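Hypothetical sugar kinase (Cytophaga hutchinsonii, PDB 3R8E) is a putative sugar kinase of the ROK family, and so probably transfers a phosphate from ATP to a sugar. Local coordinates at residues 150-153 with 154-158; 219-223 with 224-228; 242-245 with 246-250; 254-258 with 259-263; 302-305 with 306-310. One frame throughout, in Å; residues are numbered along the deposited sequence. Where two conformers were deposited one is given.

Contact 1. Residues 150-153 with 154-158; sequences LALG and TGVGS
A151 and G157 face each other as an antiparallel hydrogen-bonded pair, A151 N giving to G157 O at 2.8 Å and G157 N returning to A151 O at 3.0 Å, flanked by the non-hydrogen-bonded pairs L150 with S158 and L152 with V156. On the sheet face of L150, L152, V156 and S158 the packing is apolar. CD2 of L152 sits beside V156, 4.1 Å from its CG2, the two side chains pointing the same way, while CD2 of L150 rests on S158 CB at 3.8 Å. The strands 147-152 and 156-162 form a β-hairpin, and its glycine-rich turn, G153-T154-G155, is consistent with the phosphate-binding hairpin of the actin-like, ribonuclease H-like kinases, where it probably approaches the phosphates of ATP. G153 N closes the turn on G155 O at 3.1 Å, a residue without a side chain lying at this tight reversal. Both leucines pack on I248 and L266; leucine and valine suit this buried face because their branched, wholly apolar ends fill it and ask for no polar partner. E189 takes the amide of V156 through its OE1.

Contact 2. Residues 219-223 with 224-228; sequences AELSP and KVIAD
S222 OG accepts the amide of V225 (V225 N to S222 OG 3.3 Å), an N-cap bond that occupies one of the N-H groups left without a carbonyl in the first turn of helix 223-231. With chi1 at 72° the hydroxyl lies between its own backbone N and carbonyl carbon, turned to the helix end, where it also touches V225 CG2 at 3.4 Å. An alanine here would remove that acceptor and would probably leave the V225 amide without its cap. The carbonyl of the same serine starts the regular ladder: I226 N reaches S222 O at 3.1 Å, nearly straight (172° at the hydrogen). P223 follows as first helical residue, a place where its missing N-H costs nothing, and its O receives A227 N at 2.9 Å. Around this core L221 and I226 form a hydrophobic staple, L221 CD2 meeting I226 CG1 at 4.1 Å with the side chains crossing at about a right angle. L221 in turn packs on I198 and T201 of helix 194-207. One turn along the exposed side, K224 NZ pairs with D228 OD2 at 3.6 Å. Cap and staple together thus fix where the helix begins, by polar and apolar means at once.

Contact 3. Residues 242-245 with 246-250; sequences ADIG and TIIGE
The carbonyl oxygen of A242 is approached by several groups: T246 N donates to it at 3.1 Å, T246 OG1 also stands 3.1 Å from A242 O, and N280 ND2 of helix 274-288 hydrogen-bonds to it from outside. With chi1 at -58° the threonine OG1 lies beside its own backbone N and leans back toward the preceding turn, as threonines and serines inside helices often do. From there the ladder of helix 235-259 runs on regularly, with I247 N to D243 O, I248 N to I244 O at 3.0 Å, and G249 N to G245 O at 2.9 Å. The branched side chains pack one turn apart. I248 CD1 comes to I244 CG2 at 3.7 Å, and the CD1 methyl of I247 lies 3.5 Å from D243 OD2, the aliphatic end running past the carboxylate. I244, I247 and I248 all pack on V192 of helix 189-192. The two glycines, G245 and G249, four residues apart and both buried, interrupt the side-chain cover of the helix at those two positions only. Chemically, the stretch divides its labour: isoleucines supply the apolar face, while T246 spends its hydroxyl close to the helix backbone and meets N280 on the neighbouring helix.

Contact 4. Residues 254-258 with 259-263; sequences NIVRV and MDLNN
I255 CG2 and M259 CG, 4.2 Å apart, begin the apolar centre, to which V258 CG1 adds a contact with the selenium, SE, of selenomethionine M259 at 4.4 Å in the conformer given. In that conformer the M259 chain, bent at chi2 and chi3, turns its end away from the helix to pack on V160, M162 and F167. Next along, V256 lays its CG2 methyl on the backbone of L261, 3.3 Å from L261 O, and more loosely meets L261 CD1. Two bonds finish helix 235-259: M259 N to I255 O at 2.9 Å, and D260 N to V256 O at 2.8 Å, the latter bent to 144° as the chain leaves the helix. D260 has positive phi (54°), which swings the chain out toward strand 263-267. After it, L261 N and L261 O are buried and have no partner in the model. At the polar edge D260 OD2 bonds Y292 OH and the amide of N173 of the second subunit, and OD1 makes a salt bridge to R171 of that subunit. An acid at a helix C-terminus would normally meet an unfavourable field; the arginine across the dimer interface probably offsets it, tying the helix end to the assembly.

Contact 5. Residues 302-305 with 306-310; sequences ATLE and NDAGL
A type II' β-turn over residues 304-307 carries the chain from strand 298-301 into helix 308-318, with L304 and D307 at its ends and E305 and N306 at its corners. D307 N donates to L304 O at 3.2 Å, the donor standing above the carbonyl plane. One residue on, A308 N makes a weak bond to E305 O at 3.4 Å. E305 holds the first corner at phi 55° and psi -134°, a conformation that glycine usually adopts; here the psi nearly eclipses CB with the next amide, and E305 CB comes within 2.8 Å of N306 N. Its carboxylate leads away toward solvent, which suits a charged residue on an exposed corner. On the inner side L304 CB packs on A308 CB at 4.0 Å, the small alanine letting the first helical turn lie close to the leucine, while A308 also rests on A131 of helix 127-138. D307 CB touches L304 O at 3.4 Å. One backbone bond thus closes the turn, and a weak one follows it. Outside the turn, E135 OE2 receives L304 N and K32 NZ donates to N306 O, so that one end and one corner of the turn are held by helix 127-138 and strand 30-36, two charged side chains satisfying backbone groups that the turn's own closing bond does not use.

Along the chain the five contacts come strictly in series. Contacts 1, 3 and 4 build one domain: the hairpin of contact 1 lies in the five-stranded sheet, and helix 235-259, which carries contact 3 and the end of which is contact 4, packs against it. L152 CD1 and L150 CD1 touch I248 there, with the centres of contacts 1 and 3 about 14 Å apart. Contact 2 begins the helix just before 235-259, its centre about 18 Å from that of contact 3. Contact 5, centred about 12 Å from contact 1, leaves the last strand of the same sheet for helix 308-318, which packs on helix 127-138 and strand 30-36, linking the two halves of the fold, whereas contact 4 faces the second subunit.

Contact 1. Residues 150-153 with 154-158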
loop_
_atom_site.group_PDB
_atom_site.type_symbol
_atom_site.label_atom_id
_atom_site.label_comp_id
_atom_site.label_asym_id
_atom_site.label_seq_id
_atom_site.Cartn_x
_atom_site.Cartn_y
_atom_site.Cartn_z
ATOM N N LEU A 150 -5.235 -0.063 12.842
ATOM C CA LEU A 150 -6.424 0.536 12.248
ATOM C C LEU A 150 -7.274 1.110 13.359
ATOM O O LEU A 150 -7.773 0.350 14.196
ATOM C CB LEU A 150 -7.267 -0.469 11.437
ATOM C CG LEU A 150 -6.818 -0.927 10.082
ATOM C CD1 LEU A 150 -7.906 -1.798 9.469
ATOM C CD2 LEU A 150 -6.579 0.248 9.150
ATOM N N ALA A 151 -7.415 2.440 13.396
ATOM C CA ALA A 151 -8.247 3.117 14.385
ATOM C C ALA A 151 -9.610 3.377 13.749
ATOM O O ALA A 151 -9.745 4.249 12.888
ATOM C CB ALA A 151 -7.587 4.402 14.855
ATOM N N LEU A 152 -10.595 2.544 14.115
ATOM C CA LEU A 152 -11.936 2.565 13.544
ATOM C C LEU A 152 -12.884 3.425 14.386
ATOM O O LEU A 152 -13.525 2.938 15.321
ATOM C CB LEU A 152 -12.470 1.123 13.381
ATOM C CG LEU A 152 -11.580 0.170 12.553
ATOM C CD1 LEU A 152 -11.763 -1.266 12.991
ATOM C CD2 LEU A 152 -11.829 0.317 11.061
ATOM N N GLY A 153 -12.953 4.703 14.027
ATOM C CA GLY A 153 -13.803 5.689 14.686
ATOM C C GLY A 153 -14.708 6.380 13.695
ATOM O O GLY A 153 -15.183 5.746 12.747
ATOM N N THR A 154 -14.971 7.692 13.914
ATOM C CA THR A 154 -15.790 8.509 13.006
ATOM C C THR A 154 -15.096 8.498 11.634
ATOM O O THR A 154 -15.746 8.336 10.601
ATOM C CB THR A 154 -16.018 9.916 13.583
ATOM O OG1 THR A 154 -14.755 10.543 13.804
ATOM C CG2 THR A 154 -16.807 9.887 14.881
ATOM N N GLY A 155 -13.770 8.581 11.673
ATOM C CA GLY A 155 -12.889 8.437 10.525
ATOM C C GLY A 155 -12.043 7.191 10.726
ATOM O O GLY A 155 -11.943 6.684 11.850
ATOM N N VAL A 156 -11.466 6.661 9.646
ATOM C CA VAL A 156 -10.598 5.491 9.731
ATOM C C VAL A 156 -9.167 5.990 9.616
ATOM O O VAL A 156 -8.777 6.541 8.586
ATOM C CB VAL A 156 -10.932 4.373 8.701
ATOM C CG1 VAL A 156 -9.905 3.238 8.760
ATOM C CG2 VAL A 156 -12.334 3.824 8.936
ATOM N N GLY A 157 -8.429 5.846 10.705
ATOM C CA GLY A 157 -7.033 6.245 10.770
ATOM C C GLY A 157 -6.153 5.016 10.781
ATOM O O GLY A 157 -6.589 3.943 11.219
ATOM N N SER A 158 -4.916 5.151 10.284
ATOM C CA SER A 158 -3.981 4.034 10.277
ATOM C C SER A 158 -2.553 4.506 10.411
ATOM O O SER A 158 -2.207 5.589 9.948
ATOM C CB SER A 158 -4.128 3.193 9.013
ATOM O OG SER A 158 -3.995 3.993 7.852
#

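Contact 2. Residues 219-223 with 224-228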
loop_
_atom_site.group_PDB
_atom_site.type_symbol
_atom_site.label_atom_id
_atom_site.label_comp_id
_atom_site.label_asym_id
_atom_site.label_seq_id
_atom_site.Cartn_x
_atom_site.Cartn_y
_atom_site.Cartn_z
ATOM N N ALA A 219 -33.149 5.006 21.922
ATOM C CA ALA A 219 -33.314 6.405 21.518
ATOM C C ALA A 219 -32.232 6.853 20.527
ATOM O O ALA A 219 -32.557 7.512 19.537
ATOM C CB ALA A 219 -33.283 7.304 22.744
ATOM N N GLU A 220 -30.952 6.526 20.810
ATOM C CA GLU A 220 -29.814 6.894 19.969
ATOM C C GLU A 220 -28.840 5.729 19.806
ATOM O O GLU A 220 -28.302 5.225 20.796
ATOM C CB GLU A 220 -29.077 8.116 20.544
ATOM C CG GLU A 220 -29.651 9.447 20.086
ATOM C CD GLU A 220 -28.901 10.691 20.529
ATOM O OE1 GLU A 220 -27.660 10.622 20.696
ATOM O OE2 GLU A 220 -29.552 11.751 20.665
ATOM N N LEU A 221 -28.605 5.317 18.548
ATOM C CA LEU A 221 -27.672 4.236 18.225
ATOM C C LEU A 221 -26.227 4.691 18.410
ATOM O O LEU A 221 -25.916 5.876 18.262
ATOM C CB LEU A 221 -27.879 3.716 16.789
ATOM C CG LEU A 221 -29.134 2.873 16.510
ATOM C CD1 LEU A 221 -29.225 2.528 15.044
ATOM C CD2 LEU A 221 -29.137 1.578 17.314
ATOM N N SER A 222 -25.355 3.733 18.752
ATOM C CA SER A 222 -23.921 3.921 18.963
ATOM C C SER A 222 -23.209 2.575 18.764
ATOM O O SER A 222 -23.872 1.545 18.899
ATOM C CB SER A 222 -23.653 4.483 20.361
ATOM O OG SER A 222 -23.869 3.518 21.377
ATOM N N PRO A 223 -21.885 2.525 18.456
ATOM C CA PRO A 223 -21.227 1.215 18.301
ATOM C C PRO A 223 -21.407 0.318 19.533
ATOM O O PRO A 223 -21.723 -0.861 19.374
ATOM C CB PRO A 223 -19.755 1.581 18.077
ATOM C CG PRO A 223 -19.787 2.961 17.542
ATOM C CD PRO A 223 -20.926 3.629 18.244
ATOM N N LYS A 224 -21.279 0.894 20.753
ATOM C CA LYS A 224 -21.437 0.190 22.033
ATOM C C LYS A 224 -22.826 -0.470 22.157
ATOM O O LYS A 224 -22.898 -1.640 22.534
ATOM C CB LYS A 224 -21.192 1.151 23.211
ATOM C CG LYS A 224 -21.013 0.450 24.557
ATOM C CD LYS A 224 -20.842 1.448 25.696
ATOM C CE LYS A 224 -20.649 0.775 27.036
ATOM N NZ LYS A 224 -21.916 0.199 27.565
ATOM N N VAL A 225 -23.910 0.263 21.815
ATOM C CA VAL A 225 -25.290 -0.238 21.881
ATOM C C VAL A 225 -25.489 -1.379 20.855
ATOM O O VAL A 225 -26.036 -2.420 21.220
ATOM C CB VAL A 225 -26.336 0.904 21.717
ATOM C CG1 VAL A 225 -27.741 0.361 21.472
ATOM C CG2 VAL A 225 -26.334 1.825 22.936
ATOM N N ILE A 226 -25.009 -1.206 19.600
ATOM C CA ILE A 226 -25.137 -2.226 18.546
ATOM C C ILE A 226 -24.316 -3.486 18.939
ATOM O O ILE A 226 -24.750 -4.605 18.655
ATOM C CB ILE A 226 -24.768 -1.663 17.137
ATOM C CG1 ILE A 226 -25.646 -0.424 16.804
ATOM C CG2 ILE A 226 -24.932 -2.734 16.036
ATOM C CD1 ILE A 226 -25.052 0.580 15.797
ATOM N N ALA A 227 -23.183 -3.302 19.647
ATOM C CA ALA A 227 -22.349 -4.402 20.139
ATOM C C ALA A 227 -23.041 -5.130 21.303
ATOM O O ALA A 227 -23.040 -6.363 21.334
ATOM C CB ALA A 227 -20.989 -3.881 20.581
ATOM N N ASP A 228 -23.655 -4.369 22.243
ATOM C CA ASP A 228 -24.364 -4.928 23.404
ATOM C C ASP A 228 -25.548 -5.802 22.973
ATOM O O ASP A 228 -25.761 -6.859 23.564
ATOM C CB ASP A 228 -24.831 -3.816 24.364
ATOM C CG ASP A 228 -23.723 -3.179 25.195
ATOM O OD1 ASP A 228 -22.628 -3.787 25.303
ATOM O OD2 ASP A 228 -23.952 -2.079 25.743
#

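Contact 3. Residues 242-245 with 246-250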
loop_
_atom_site.group_PDB
_atom_site.type_symbol
_atom_site.label_atom_id
_atom_site.label_comp_id
_atom_site.label_asym_id
_atom_site.label_seq_id
_atom_site.Cartn_x
_atom_site.Cartn_y
_atom_site.Cartn_z
ATOM N N ALA A 242 -21.112 -8.377 10.931
ATOM C CA ALA A 242 -20.586 -9.332 9.951
ATOM C C ALA A 242 -20.306 -8.638 8.602
ATOM O O ALA A 242 -19.280 -8.915 7.982
ATOM C CB ALA A 242 -21.560 -10.484 9.760
ATOM N N ASP A 243 -21.198 -7.715 8.171
ATOM C CA ASP A 243 -21.031 -6.973 6.920
ATOM C C ASP A 243 -19.872 -5.972 7.045
ATOM O O ASP A 243 -19.050 -5.885 6.129
ATOM C CB ASP A 243 -22.329 -6.264 6.505
ATOM C CG ASP A 243 -22.318 -5.841 5.049
ATOM O OD1 ASP A 243 -22.456 -6.724 4.173
ATOM O OD2 ASP A 243 -22.151 -4.631 4.785
ATOM N N ILE A 244 -19.783 -5.262 8.199
ATOM C CA ILE A 244 -18.701 -4.310 8.512
ATOM C C ILE A 244 -17.355 -5.064 8.461
ATOM O O ILE A 244 -16.404 -4.575 7.841
ATOM C CB ILE A 244 -18.957 -3.608 9.890
ATOM C CG1 ILE A 244 -20.171 -2.626 9.840
ATOM C CG2 ILE A 244 -17.699 -2.929 10.467
ATOM C CD1 ILE A 244 -20.044 -1.352 8.906
ATOM N N GLY A 245 -17.323 -6.263 9.049
ATOM C CA GLY A 245 -16.148 -7.131 9.066
ATOM C C GLY A 245 -15.640 -7.477 7.680
ATOM O O GLY A 245 -14.450 -7.311 7.401
ATOM N N THR A 246 -16.557 -7.903 6.781
ATOM C CA THR A 246 -16.233 -8.227 5.386
ATOM C C THR A 246 -15.599 -7.012 4.693
ATOM O O THR A 246 -14.568 -7.169 4.031
ATOM C CB THR A 246 -17.484 -8.708 4.631
ATOM O OG1 THR A 246 -18.017 -9.853 5.294
ATOM C CG2 THR A 246 -17.195 -9.050 3.165
ATOM N N ILE A 247 -16.196 -5.806 4.866
ATOM C CA ILE A 247 -15.693 -4.566 4.258
ATOM C C ILE A 247 -14.270 -4.264 4.765
ATOM O O ILE A 247 -13.392 -4.009 3.941
ATOM C CB ILE A 247 -16.655 -3.359 4.479
ATOM C CG1 ILE A 247 -18.041 -3.625 3.840
ATOM C CG2 ILE A 247 -16.041 -2.048 3.935
ATOM C CD1 ILE A 247 -19.187 -2.758 4.393
ATOM N N ILE A 248 -14.030 -4.323 6.098
ATOM C CA ILE A 248 -12.695 -4.042 6.664
ATOM C C ILE A 248 -11.678 -5.068 6.125
ATOM O O ILE A 248 -10.582 -4.680 5.705
ATOM C CB ILE A 248 -12.696 -3.992 8.222
ATOM C CG1 ILE A 248 -13.665 -2.899 8.749
ATOM C CG2 ILE A 248 -11.277 -3.745 8.773
ATOM C CD1 ILE A 248 -14.007 -3.037 10.260
ATOM N N GLY A 249 -12.070 -6.344 6.112
ATOM C CA GLY A 249 -11.233 -7.431 5.605
ATOM C C GLY A 249 -10.836 -7.249 4.151
ATOM O O GLY A 249 -9.669 -7.447 3.801
ATOM N N GLU A 250 -11.792 -6.807 3.301
ATOM C CA GLU A 250 -11.536 -6.561 1.881
ATOM C C GLU A 250 -10.514 -5.437 1.678
ATOM O O GLU A 250 -9.661 -5.564 0.800
ATOM C CB GLU A 250 -12.826 -6.251 1.133
ATOM C CG GLU A 250 -13.641 -7.492 0.822
ATOM C CD GLU A 250 -14.938 -7.241 0.083
ATOM O OE1 GLU A 250 -15.300 -6.061 -0.132
ATOM O OE2 GLU A 250 -15.598 -8.238 -0.285
#

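Contact 4. Residues 254-258 with 259-263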
loop_
_atom_site.group_PDB
_atom_site.type_symbol
_atom_site.label_atom_id
_atom_site.label_comp_id
_atom_site.label_asym_id
_atom_site.label_seq_id
_atom_site.Cartn_x
_atom_site.Cartn_y
_atom_site.Cartn_z
ATOM N N ASN A 254 -6.125 -5.539 0.366
ATOM C CA ASN A 254 -5.384 -4.594 -0.471
ATOM C C ASN A 254 -4.153 -4.025 0.230
ATOM O O ASN A 254 -3.111 -3.902 -0.414
ATOM C CB ASN A 254 -6.292 -3.463 -0.953
ATOM C CG ASN A 254 -7.263 -3.899 -2.012
ATOM O OD1 ASN A 254 -7.131 -4.978 -2.589
ATOM N ND2 ASN A 254 -8.261 -3.073 -2.291
ATOM N N ILE A 255 -4.260 -3.675 1.528
ATOM C CA ILE A 255 -3.137 -3.135 2.310
ATOM C C ILE A 255 -2.041 -4.197 2.409
ATOM O O ILE A 255 -0.872 -3.903 2.177
ATOM C CB ILE A 255 -3.595 -2.646 3.713
ATOM C CG1 ILE A 255 -4.581 -1.472 3.586
ATOM C CG2 ILE A 255 -2.400 -2.255 4.597
ATOM C CD1 ILE A 255 -5.496 -1.274 4.802
ATOM N N VAL A 256 -2.432 -5.437 2.724
ATOM C CA VAL A 256 -1.490 -6.547 2.862
ATOM C C VAL A 256 -0.788 -6.821 1.511
ATOM O O VAL A 256 0.421 -7.028 1.502
ATOM C CB VAL A 256 -2.218 -7.792 3.424
ATOM C CG1 VAL A 256 -1.395 -9.055 3.243
ATOM C CG2 VAL A 256 -2.557 -7.583 4.896
ATOM N N ARG A 257 -1.523 -6.805 0.382
ATOM C CA ARG A 257 -0.906 -7.060 -0.926
ATOM C C ARG A 257 0.139 -5.997 -1.258
ATOM O O ARG A 257 1.190 -6.309 -1.812
ATOM C CB ARG A 257 -1.961 -7.127 -2.051
ATOM C CG ARG A 257 -2.728 -8.450 -2.124
ATOM C CD ARG A 257 -1.795 -9.653 -2.294
ATOM N NE ARG A 257 -2.478 -10.828 -2.836
ATOM C CZ ARG A 257 -1.854 -11.873 -3.372
ATOM N NH1 ARG A 257 -0.530 -11.891 -3.458
ATOM N NH2 ARG A 257 -2.550 -12.890 -3.865
ATOM N N VAL A 258 -0.131 -4.751 -0.876
ATOM C CA VAL A 258 0.802 -3.668 -1.167
ATOM C C VAL A 258 2.025 -3.662 -0.217
ATOM O O VAL A 258 3.163 -3.540 -0.691
ATOM C CB VAL A 258 0.067 -2.295 -1.115
ATOM C CG1 VAL A 258 1.055 -1.133 -1.171
ATOM C CG2 VAL A 258 -0.966 -2.166 -2.233
HETATM N N MSE A 259 1.784 -3.780 1.108
HETATM C CA MSE A 259 2.797 -3.635 2.159
HETATM C C MSE A 259 3.505 -4.918 2.583
HETATM O O MSE A 259 4.590 -4.837 3.161
HETATM C CB MSE A 259 2.151 -3.022 3.415
HETATM C CG MSE A 259 1.491 -1.679 3.162
HETATM SE SE MSE A 259 2.800 -0.310 2.761
HETATM C CE MSE A 259 3.305 0.089 4.533
ATOM N N ASP A 260 2.868 -6.087 2.381
ATOM C CA ASP A 260 3.349 -7.387 2.848
ATOM C C ASP A 260 3.608 -7.331 4.369
ATOM O O ASP A 260 4.745 -7.405 4.838
ATOM C CB ASP A 260 4.564 -7.958 2.088
ATOM C CG ASP A 260 4.819 -9.411 2.473
ATOM O OD1 ASP A 260 3.992 -9.987 3.230
ATOM O OD2 ASP A 260 5.863 -9.949 2.079
ATOM N N LEU A 261 2.529 -7.153 5.119
ATOM C CA LEU A 261 2.510 -7.209 6.576
ATOM C C LEU A 261 1.335 -8.101 6.929
ATOM O O LEU A 261 0.417 -8.224 6.117
ATOM C CB LEU A 261 2.425 -5.805 7.245
ATOM C CG LEU A 261 1.207 -4.908 6.929
ATOM C CD1 LEU A 261 -0.001 -5.278 7.779
ATOM C CD2 LEU A 261 1.524 -3.458 7.214
ATOM N N ASN A 262 1.349 -8.740 8.095
ATOM C CA ASN A 262 0.210 -9.587 8.455
ATOM C C ASN A 262 -0.094 -9.540 9.965
ATOM O O ASN A 262 -0.782 -10.421 10.479
ATOM C CB ASN A 262 0.397 -11.027 7.961
ATOM C CG ASN A 262 1.547 -11.756 8.589
ATOM O OD1 ASN A 262 2.350 -11.179 9.327
ATOM N ND2 ASN A 262 1.667 -13.039 8.288
ATOM N N ASN A 263 0.393 -8.498 10.659
ATOM C CA ASN A 263 0.057 -8.232 12.055
ATOM C C ASN A 263 -0.855 -7.042 12.046
ATOM O O ASN A 263 -0.497 -6.012 11.475
ATOM C CB ASN A 263 1.284 -7.986 12.916
ATOM C CG ASN A 263 2.131 -9.203 13.130
ATOM O OD1 ASN A 263 1.634 -10.317 13.332
ATOM N ND2 ASN A 263 3.434 -8.991 13.144
#

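Contact 5. Residues 302-305 with 306-310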
loop_
_atom_site.group_PDB
_atom_site.type_symbol
_atom_site.label_atom_id
_atom_site.label_comp_id
_atom_site.label_asym_id
_atom_site.label_seq_id
_atom_site.Cartn_x
_atom_site.Cartn_y
_atom_site.Cartn_z
ATOM N N ALA A 302 -6.196 -3.293 19.878
ATOM C CA ALA A 302 -5.339 -2.195 20.334
ATOM C C ALA A 302 -5.838 -1.804 21.719
ATOM O O ALA A 302 -6.999 -1.412 21.854
ATOM C CB ALA A 302 -5.414 -1.025 19.369
ATOM N N THR A 303 -5.019 -2.008 22.756
ATOM C CA THR A 303 -5.464 -1.807 24.144
ATOM C C THR A 303 -5.239 -0.392 24.683
ATOM O O THR A 303 -5.816 -0.059 25.721
ATOM C CB THR A 303 -4.802 -2.825 25.080
ATOM O OG1 THR A 303 -3.404 -2.545 25.181
ATOM C CG2 THR A 303 -5.038 -4.277 24.641
ATOM N N LEU A 304 -4.434 0.445 23.998
ATOM C CA LEU A 304 -4.186 1.810 24.484
ATOM C C LEU A 304 -5.376 2.734 24.243
ATOM O O LEU A 304 -5.468 3.792 24.878
ATOM C CB LEU A 304 -2.923 2.408 23.863
ATOM C CG LEU A 304 -1.599 1.721 24.212
ATOM C CD1 LEU A 304 -0.475 2.412 23.527
ATOM C CD2 LEU A 304 -1.332 1.710 25.728
ATOM N N GLU A 305 -6.284 2.334 23.324
ATOM C CA GLU A 305 -7.504 3.055 22.952
ATOM C C GLU A 305 -7.166 4.497 22.519
ATOM O O GLU A 305 -6.201 4.676 21.767
ATOM C CB GLU A 305 -8.551 3.002 24.089
ATOM C CG GLU A 305 -9.113 1.607 24.315
ATOM C CD GLU A 305 -9.964 1.437 25.558
ATOM O OE1 GLU A 305 -11.014 2.113 25.662
ATOM O OE2 GLU A 305 -9.600 0.596 26.412
ATOM N N ASN A 306 -7.919 5.508 23.004
ATOM C CA ASN A 306 -7.752 6.925 22.650
ATOM C C ASN A 306 -6.456 7.573 23.197
ATOM O O ASN A 306 -6.183 8.727 22.864
ATOM C CB ASN A 306 -8.963 7.729 23.120
ATOM C CG ASN A 306 -10.166 7.560 22.230
ATOM O OD1 ASN A 306 -10.981 6.649 22.408
ATOM N ND2 ASN A 306 -10.298 8.431 21.242
ATOM N N ASP A 307 -5.661 6.852 24.007
ATOM C CA ASP A 307 -4.415 7.395 24.559
ATOM C C ASP A 307 -3.199 7.179 23.633
ATOM O O ASP A 307 -2.184 7.855 23.803
ATOM C CB ASP A 307 -4.131 6.780 25.934
ATOM C CG ASP A 307 -5.037 7.285 27.047
ATOM O OD1 ASP A 307 -5.418 8.480 27.011
ATOM O OD2 ASP A 307 -5.308 6.511 27.984
ATOM N N ALA A 308 -3.301 6.251 22.663
ATOM C CA ALA A 308 -2.207 5.897 21.754
ATOM C C ALA A 308 -1.600 7.106 21.024
ATOM O O ALA A 308 -0.376 7.179 20.917
ATOM C CB ALA A 308 -2.671 4.859 20.741
ATOM N N GLY A 309 -2.447 8.023 20.542
ATOM C CA GLY A 309 -2.020 9.222 19.820
ATOM C C GLY A 309 -1.111 10.125 20.630
ATOM O O GLY A 309 -0.050 10.535 20.149
ATOM N N LEU A 310 -1.513 10.414 21.880
ATOM C CA LEU A 310 -0.751 11.253 22.807
ATOM C C LEU A 310 0.548 10.546 23.219
ATOM O O LEU A 310 1.614 11.166 23.187
ATOM C CB LEU A 310 -1.606 11.592 24.035
ATOM C CG LEU A 310 -1.205 12.859 24.796
ATOM C CD1 LEU A 310 -2.426 13.609 25.276
ATOM C CD2 LEU A 310 -0.314 12.529 25.979
#